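Local atomic coordinates of G-protein interacting protein 1 (Dictyostelium discoideum, PDB entry 5Z1N), a protein that probably binds heterotrimeric G proteins through their beta-gamma subunits, its C-terminal TNFAIP8-like helical domain, the part described here, holding phospholipid. Residues 47-57 against 111-119. Residues are numbered along the deposited sequence; the frame is centred on the assembly and turned at random.
Sequences KVFFYIDSKAI and TLLTPFFRP. With PEF (di-palmitoyl-3-sn-phosphatidylethanolamine), chain B.
At one end of the lipid-holding helical domain, an aromatic stack joins Tyr51, near the close of helix 31-53, to Phe116, in the turn after helix 92-113. The rings lie face to face, planes at 21° and centroids 4.0 Å apart, with Phe116 CD2 over the rim of the tyrosine ring, 3.4 Å from Tyr51 CE1. Phe50 turns its CD2 edge over the centre of the other face of Tyr51, while Pro115 backs Phe116. Lys47 has CG anti to its own N (chi1 -167°) and bends at chi2; its methylenes curve round Phe117 CE1, CG coming to 3.2 Å, and NZ lies 3.1 Å from Tyr51 OH, to which it donates a hydrogen bond. Replacing Tyr51 with alanine would probably leave one face of Phe116 without its stacking partner and the Lys47 ammonium without this acceptor. Deeper in, Val48 CG2 meets Leu113 CD1 at 3.7 Å, and Ile57 sets CG2 on Leu112 CD1 and CG1 near Phe116 CE1, approaching both obliquely. Leu113 O accepts from both Phe116 N and Phe117 N, which probably helps hold the turn carrying both rings. Phe49 CZ lies 3.6 Å from C1 of the phosphatidylethanolamine. Leu62 of helix 59-81 packs on Ile57 and Leu112, and Ile125 of helix 119-132 on Leu113 and Phe117.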
# COMPACT_ATOMS: atom_id res chain seq x y z
N LYS A 47 13.36 -2.22 5.00
CA LYS A 47 14.00 -3.54 4.99
C LYS A 47 14.14 -4.08 3.57
O LYS A 47 15.21 -4.56 3.18
CB LYS A 47 13.22 -4.51 5.88
CG LYS A 47 13.96 -5.81 6.18
CD LYS A 47 14.85 -5.69 7.42
CE LYS A 47 15.07 -7.04 8.11
NZ LYS A 47 16.12 -7.01 9.17
N VAL A 48 13.06 -4.02 2.78
CA VAL A 48 13.12 -4.52 1.41
C VAL A 48 14.22 -3.80 0.63
O VAL A 48 15.06 -4.43 -0.02
CB VAL A 48 11.76 -4.37 0.71
CG1 VAL A 48 11.88 -4.79 -0.75
CG2 VAL A 48 10.71 -5.21 1.42
N PHE A 49 14.23 -2.46 0.69
CA PHE A 49 15.26 -1.69 0.01
C PHE A 49 16.65 -2.06 0.51
O PHE A 49 17.61 -2.11 -0.26
CB PHE A 49 15.01 -0.20 0.19
CG PHE A 49 13.77 0.31 -0.50
CD1 PHE A 49 13.48 -0.07 -1.79
CD2 PHE A 49 12.90 1.16 0.16
CE1 PHE A 49 12.34 0.39 -2.43
CE2 PHE A 49 11.76 1.62 -0.47
CZ PHE A 49 11.48 1.23 -1.76
N PHE A 50 16.77 -2.33 1.82
CA PHE A 50 18.06 -2.67 2.40
C PHE A 50 18.61 -3.96 1.80
O PHE A 50 19.78 -4.03 1.41
CB PHE A 50 17.95 -2.79 3.92
CG PHE A 50 19.21 -3.24 4.59
CD1 PHE A 50 20.19 -2.33 4.95
CD2 PHE A 50 19.42 -4.58 4.88
CE1 PHE A 50 21.35 -2.74 5.57
CE2 PHE A 50 20.59 -5.00 5.50
CZ PHE A 50 21.55 -4.08 5.85
N TYR A 51 17.77 -5.00 1.71
CA TYR A 51 18.27 -6.27 1.20
C TYR A 51 18.35 -6.30 -0.32
O TYR A 51 19.08 -7.14 -0.87
CB TYR A 51 17.43 -7.42 1.72
CG TYR A 51 17.66 -7.64 3.19
CD1 TYR A 51 18.82 -8.23 3.66
CD2 TYR A 51 16.73 -7.21 4.12
CE1 TYR A 51 19.04 -8.41 5.01
CE2 TYR A 51 16.94 -7.39 5.46
CZ TYR A 51 18.09 -7.99 5.91
OH TYR A 51 18.28 -8.15 7.26
N ILE A 52 17.63 -5.42 -1.01
CA ILE A 52 17.90 -5.23 -2.44
C ILE A 52 19.28 -4.61 -2.62
O ILE A 52 20.09 -5.09 -3.43
CB ILE A 52 16.80 -4.36 -3.08
CG1 ILE A 52 15.52 -5.17 -3.28
CG2 ILE A 52 17.28 -3.78 -4.41
CD1 ILE A 52 14.31 -4.32 -3.60
N ASP A 53 19.58 -3.56 -1.86
CA ASP A 53 20.86 -2.85 -2.02
C ASP A 53 22.04 -3.73 -1.61
O ASP A 53 23.09 -3.70 -2.27
CB ASP A 53 20.85 -1.56 -1.20
CG ASP A 53 19.78 -0.59 -1.65
OD1 ASP A 53 19.29 -0.73 -2.79
OD2 ASP A 53 19.43 0.32 -0.87
N SER A 54 21.90 -4.50 -0.54
CA SER A 54 22.97 -5.40 -0.15
C SER A 54 23.05 -6.63 -1.04
O SER A 54 23.94 -7.47 -0.83
CB SER A 54 22.79 -5.83 1.31
OG SER A 54 21.71 -6.74 1.44
N LYS A 55 22.15 -6.76 -2.01
CA LYS A 55 22.08 -7.86 -2.97
C LYS A 55 21.70 -9.18 -2.33
O LYS A 55 21.84 -10.23 -2.96
CB LYS A 55 23.40 -8.01 -3.75
CG LYS A 55 23.90 -6.71 -4.36
CD LYS A 55 24.77 -6.96 -5.58
CE LYS A 55 25.18 -5.65 -6.23
NZ LYS A 55 26.09 -4.86 -5.37
N ALA A 56 21.21 -9.17 -1.09
CA ALA A 56 20.63 -10.38 -0.51
C ALA A 56 19.35 -10.76 -1.24
O ALA A 56 18.98 -11.95 -1.27
CB ALA A 56 20.37 -10.19 0.98
N ILE A 57 18.65 -9.79 -1.81
CA ILE A 57 17.51 -10.01 -2.68
C ILE A 57 17.88 -9.53 -4.08
O ILE A 57 18.45 -8.45 -4.24
CB ILE A 57 16.25 -9.28 -2.19
CG1 ILE A 57 15.95 -9.63 -0.73
CG2 ILE A 57 15.06 -9.64 -3.06
CD1 ILE A 57 14.74 -8.89 -0.18
N THR A 111 6.97 -13.92 1.62
CA THR A 111 7.95 -14.85 1.09
C THR A 111 9.29 -14.15 0.90
O THR A 111 10.35 -14.72 1.18
CB THR A 111 7.46 -15.45 -0.23
OG1 THR A 111 6.29 -16.24 0.03
CG2 THR A 111 8.53 -16.32 -0.86
N LEU A 112 9.25 -12.88 0.50
CA LEU A 112 10.49 -12.16 0.26
C LEU A 112 11.26 -11.95 1.56
O LEU A 112 12.50 -11.99 1.56
CB LEU A 112 10.20 -10.81 -0.40
CG LEU A 112 11.35 -10.17 -1.17
CD1 LEU A 112 11.78 -11.07 -2.31
CD2 LEU A 112 10.93 -8.80 -1.68
N LEU A 113 10.56 -11.75 2.67
CA LEU A 113 11.22 -11.27 3.88
C LEU A 113 11.35 -12.33 4.95
O LEU A 113 11.92 -12.06 6.01
CB LEU A 113 10.49 -10.04 4.43
CG LEU A 113 10.69 -8.79 3.56
CD1 LEU A 113 9.86 -7.63 4.07
CD2 LEU A 113 12.16 -8.42 3.48
N THR A 114 10.85 -13.54 4.69
CA THR A 114 11.01 -14.64 5.64
C THR A 114 12.45 -14.91 6.05
O THR A 114 12.69 -15.11 7.25
CB THR A 114 10.34 -15.89 5.06
OG1 THR A 114 8.92 -15.73 5.07
CG2 THR A 114 10.71 -17.13 5.87
N PRO A 115 13.45 -14.91 5.15
CA PRO A 115 14.83 -15.14 5.60
C PRO A 115 15.41 -14.03 6.45
O PRO A 115 16.51 -14.21 6.99
CB PRO A 115 15.61 -15.28 4.28
CG PRO A 115 14.59 -15.56 3.24
CD PRO A 115 13.38 -14.82 3.68
N PHE A 116 14.73 -12.89 6.59
CA PHE A 116 15.31 -11.72 7.27
C PHE A 116 14.47 -11.16 8.40
O PHE A 116 15.01 -10.41 9.22
CB PHE A 116 15.57 -10.60 6.26
CG PHE A 116 16.16 -11.07 4.96
CD1 PHE A 116 15.38 -11.18 3.82
CD2 PHE A 116 17.50 -11.42 4.89
CE1 PHE A 116 15.93 -11.62 2.63
CE2 PHE A 116 18.05 -11.85 3.69
CZ PHE A 116 17.26 -11.96 2.56
N PHE A 117 13.18 -11.48 8.48
CA PHE A 117 12.28 -10.98 9.51
C PHE A 117 12.01 -12.05 10.55
O PHE A 117 11.79 -13.21 10.22
CB PHE A 117 10.95 -10.56 8.88
CG PHE A 117 10.84 -9.10 8.55
CD1 PHE A 117 11.93 -8.26 8.64
CD2 PHE A 117 9.63 -8.58 8.14
CE1 PHE A 117 11.80 -6.92 8.33
CE2 PHE A 117 9.50 -7.24 7.82
CZ PHE A 117 10.59 -6.41 7.92
N ARG A 118 12.00 -11.64 11.83
CA ARG A 118 11.49 -12.51 12.88
C ARG A 118 10.00 -12.79 12.64
O ARG A 118 9.32 -12.01 11.97
CB ARG A 118 11.69 -11.88 14.25
CG ARG A 118 13.12 -11.51 14.57
CD ARG A 118 13.23 -10.91 15.96
NE ARG A 118 12.55 -9.62 16.08
CZ ARG A 118 11.41 -9.43 16.74
NH1 ARG A 118 10.81 -10.44 17.35
NH2 ARG A 118 10.87 -8.22 16.80
N PRO A 119 9.48 -13.90 13.17
CA PRO A 119 8.06 -14.21 12.96
C PRO A 119 7.12 -13.07 13.34
O PRO A 119 6.12 -12.85 12.65
CB PRO A 119 7.84 -15.45 13.83
CG PRO A 119 9.18 -16.10 13.90
CD PRO A 119 10.17 -14.96 13.94
C2 PEF B . 10.76 4.98 -3.34
C1 PEF B . 11.76 4.06 -4.03
N PEF B . 13.17 3.82 -9.79
C3 PEF B . 10.43 6.19 -4.20
C4 PEF B . 13.14 2.73 -7.63
C5 PEF B . 13.61 2.64 -9.07
C10 PEF B . 8.94 4.53 -1.86
C11 PEF B . 7.82 3.64 -1.39
C12 PEF B . 6.57 4.45 -1.02
C13 PEF B . 5.41 3.47 -0.87
C14 PEF B . 4.13 4.12 -0.35
C15 PEF B . 2.97 3.16 -0.58
C16 PEF B . 1.67 3.67 0.02
C17 PEF B . 0.46 2.92 -0.54
C18 PEF B . 0.68 1.41 -0.56
C19 PEF B . -0.61 0.67 -0.22
C20 PEF B . -1.79 1.14 -1.06
C21 PEF B . -2.98 1.47 -0.16
C22 PEF B . -4.13 2.07 -0.96
C23 PEF B . -5.15 2.75 -0.05
C24 PEF B . -6.35 3.23 -0.84
C25 PEF B . -7.28 4.06 0.02
C30 PEF B . 8.13 6.01 -5.09
C31 PEF B . 7.17 5.59 -6.18
C32 PEF B . 6.46 4.31 -5.77
C33 PEF B . 7.40 3.11 -5.80
C34 PEF B . 6.95 2.05 -4.81
C35 PEF B . 7.76 0.76 -4.96
C36 PEF B . 7.76 -0.05 -3.68
C37 PEF B . 8.15 -1.51 -3.93
C38 PEF B . 8.32 -2.26 -2.61
C39 PEF B . 7.48 -3.53 -2.57
C40 PEF B . 7.68 -4.31 -1.27
C41 PEF B . 7.28 -3.49 -0.05
C42 PEF B . 5.80 -3.13 -0.05
C43 PEF B . 5.39 -2.49 1.27
C44 PEF B . 3.92 -2.10 1.28
C45 PEF B . 3.49 -1.67 2.67
O4 PEF B . 9.34 5.47 -1.20
O5 PEF B . 7.73 6.54 -4.07
O2 PEF B . 9.56 4.25 -3.15
O3 PEF B . 9.56 5.77 -5.24
O1P PEF B . 15.08 5.05 -5.45
O2P PEF B . 13.99 2.69 -5.07
O3P PEF B . 12.61 4.81 -4.89
O4P PEF B . 13.44 4.02 -7.09
P PEF B . 13.90 4.11 -5.56